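Local structure of peptidase C51 domain-containing protein (Streptococcus mutans, 3L9A) at residues A[10-15]-A[31-36]. The protein is of unknown function but forms the C-terminal domain of a probable phage-associated protein with a CHAP domain, a family that often cleaves cell-wall peptidoglycan. Sequence-based numbering, arbitrary orientation.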
loop_
_atom_site.group_PDB
_atom_site.type_symbol
_atom_site.label_atom_id
_atom_site.label_comp_id
_atom_site.label_asym_id
_atom_site.label_seq_id
_atom_site.Cartn_x
_atom_site.Cartn_y
_atom_site.Cartn_z
ATOM N N ASP A 10 2.297 5.462 5.822
ATOM C CA ASP A 10 3.266 6.540 5.924
ATOM C C ASP A 10 3.372 7.003 7.385
ATOM O O ASP A 10 2.425 6.861 8.161
ATOM C CB ASP A 10 2.825 7.717 5.058
ATOM C CG ASP A 10 2.744 7.387 3.575
ATOM O OD1 ASP A 10 3.360 6.396 3.113
ATOM O OD2 ASP A 10 2.064 8.157 2.861
ATOM N N PHE A 11 4.514 7.569 7.751
ATOM C CA PHE A 11 4.698 8.103 9.101
ATOM C C PHE A 11 5.707 9.230 9.079
ATOM O O PHE A 11 6.471 9.371 8.119
ATOM C CB PHE A 11 5.102 7.010 10.106
ATOM C CG PHE A 11 6.380 6.263 9.763
ATOM C CD1 PHE A 11 7.609 6.691 10.248
ATOM C CD2 PHE A 11 6.342 5.095 9.013
ATOM C CE1 PHE A 11 8.780 5.973 9.985
ATOM C CE2 PHE A 11 7.520 4.381 8.728
ATOM C CZ PHE A 11 8.729 4.821 9.227
ATOM N N PHE A 12 5.707 10.035 10.139
ATOM C CA PHE A 12 6.723 11.067 10.313
ATOM C C PHE A 12 7.758 10.652 11.354
ATOM O O PHE A 12 7.434 9.977 12.345
ATOM C CB PHE A 12 6.100 12.353 10.864
ATOM C CG PHE A 12 5.281 13.159 9.886
ATOM C CD1 PHE A 12 5.817 13.615 8.679
ATOM C CD2 PHE A 12 3.991 13.547 10.231
ATOM C CE1 PHE A 12 5.051 14.420 7.821
ATOM C CE2 PHE A 12 3.231 14.348 9.382
ATOM C CZ PHE A 12 3.762 14.784 8.182
ATOM N N VAL A 13 8.989 11.109 11.147
ATOM C CA VAL A 13 9.988 11.157 12.212
ATOM C C VAL A 13 10.552 12.574 12.245
ATOM O O VAL A 13 10.395 13.333 11.285
ATOM C CB VAL A 13 11.132 10.108 12.046
ATOM C CG1 VAL A 13 10.574 8.691 12.038
ATOM C CG2 VAL A 13 11.963 10.367 10.809
ATOM N N ILE A 14 11.206 12.919 13.353
ATOM C CA ILE A 14 11.839 14.231 13.508
ATOM C C ILE A 14 13.276 13.987 13.926
ATOM O O ILE A 14 13.525 13.242 14.866
ATOM C CB ILE A 14 11.121 15.120 14.551
ATOM C CG1 ILE A 14 9.617 15.173 14.283
ATOM C CG2 ILE A 14 11.725 16.522 14.550
ATOM C CD1 ILE A 14 8.847 16.087 15.216
ATOM N N THR A 15 14.231 14.598 13.230
ATOM C CA THR A 15 15.643 14.344 13.557
ATOM C C THR A 15 16.010 14.905 14.926
ATOM O O THR A 15 15.567 16.000 15.306
ATOM C CB THR A 15 16.584 14.915 12.506
ATOM O OG1 THR A 15 16.438 16.336 12.494
ATOM C CG2 THR A 15 16.291 14.321 11.122
ATOM N N VAL A 31 11.529 17.506 9.977
ATOM C CA VAL A 31 10.429 16.550 9.892
ATOM C C VAL A 31 10.569 15.790 8.581
ATOM O O VAL A 31 10.574 16.389 7.497
ATOM C CB VAL A 31 9.055 17.249 10.000
ATOM C CG1 VAL A 31 7.923 16.253 9.806
ATOM C CG2 VAL A 31 8.948 17.971 11.353
ATOM N N LEU A 32 10.712 14.472 8.704
ATOM C CA LEU A 32 10.853 13.605 7.545
ATOM C C LEU A 32 9.577 12.805 7.347
ATOM O O LEU A 32 9.095 12.139 8.276
ATOM C CB LEU A 32 12.037 12.653 7.726
ATOM C CG LEU A 32 13.349 13.273 8.201
ATOM C CD1 LEU A 32 14.455 12.232 8.184
ATOM C CD2 LEU A 32 13.737 14.494 7.363
ATOM N N HIS A 33 9.007 12.918 6.153
ATOM C CA HIS A 33 7.870 12.102 5.759
ATOM C C HIS A 33 8.408 10.796 5.203
ATOM O O HIS A 33 9.189 10.803 4.246
ATOM C CB HIS A 33 7.044 12.804 4.687
ATOM C CG HIS A 33 5.822 12.039 4.290
ATOM N ND1 HIS A 33 5.752 11.287 3.136
ATOM C CD2 HIS A 33 4.631 11.878 4.919
ATOM C CE1 HIS A 33 4.555 10.721 3.059
ATOM N NE2 HIS A 33 3.851 11.074 4.121
ATOM N N VAL A 34 7.995 9.682 5.805
ATOM C CA VAL A 34 8.498 8.371 5.414
ATOM C C VAL A 34 7.368 7.568 4.793
ATOM O O VAL A 34 6.330 7.355 5.424
ATOM C CB VAL A 34 9.084 7.588 6.621
ATOM C CG1 VAL A 34 9.724 6.282 6.162
ATOM C CG2 VAL A 34 10.103 8.439 7.395
ATOM N N SER A 35 7.584 7.113 3.557
ATOM C CA SER A 35 6.603 6.301 2.860
ATOM C C SER A 35 7.192 4.945 2.495
ATOM O O SER A 35 7.865 4.814 1.478
ATOM C CB SER A 35 6.097 7.007 1.602
ATOM O OG SER A 35 5.195 6.149 0.915
ATOM N N PRO A 36 6.979 3.933 3.349
ATOM C CA PRO A 36 7.448 2.598 2.968
ATOM C C PRO A 36 6.901 2.114 1.624
ATOM O O PRO A 36 7.637 1.490 0.856
ATOM C CB PRO A 36 6.968 1.724 4.134
ATOM C CG PRO A 36 7.002 2.689 5.308
ATOM C CD PRO A 36 6.420 3.950 4.711
HETATM O O HOH W 1 1.130 10.475 3.914
#
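Val31 meets two side chains of 10-15: its CG1, anti to the backbone N (chi1 176°), lies 3.6 Å from Phe12 CD1, and its CG2 runs beside Ile14 CG1. Leu32 pairs with Val13 through two backbone hydrogen bonds, Leu32 N to Val13 O at 2.8 Å and Val13 N to Leu32 O. On the sheet face that Val13 and Leu32 share, Val13 CG2 rests against Leu32 CB, while Leu32 CD1 reaches Thr15 CG2. His33, on the other side of the sheet with Phe12, turns its ring edge toward the phenyl face in an offset edge-to-face pair, planes at 72°, with helix 46-55 packing over both through Ile52. Water 1 links His33 NE2, at 2.8 Å, to Asp10 OD2, which also accepts a bond from Met8 N of a neighbouring subunit. Val34 repeats the backbone pair with Phe11, Val34 N to Phe11 O being 2.8 Å. Its CB sits over one face of the Phe11 ring, 3.8 Å from the centroid, a CH-pi contact, and Ile74 of helix 68-78 touches both. Ser35 OG donates to Asp10 OD1 at 2.9 Å from above the carboxylate plane, and Pro36 CG approaches Phe11 CE2. These two antiparallel inner strands of the mixed sheet thus bury apolar groups on both faces beneath helices, while Asp10, gripped at both carboxylate oxygens, is probably held as the anion at the subunit boundary.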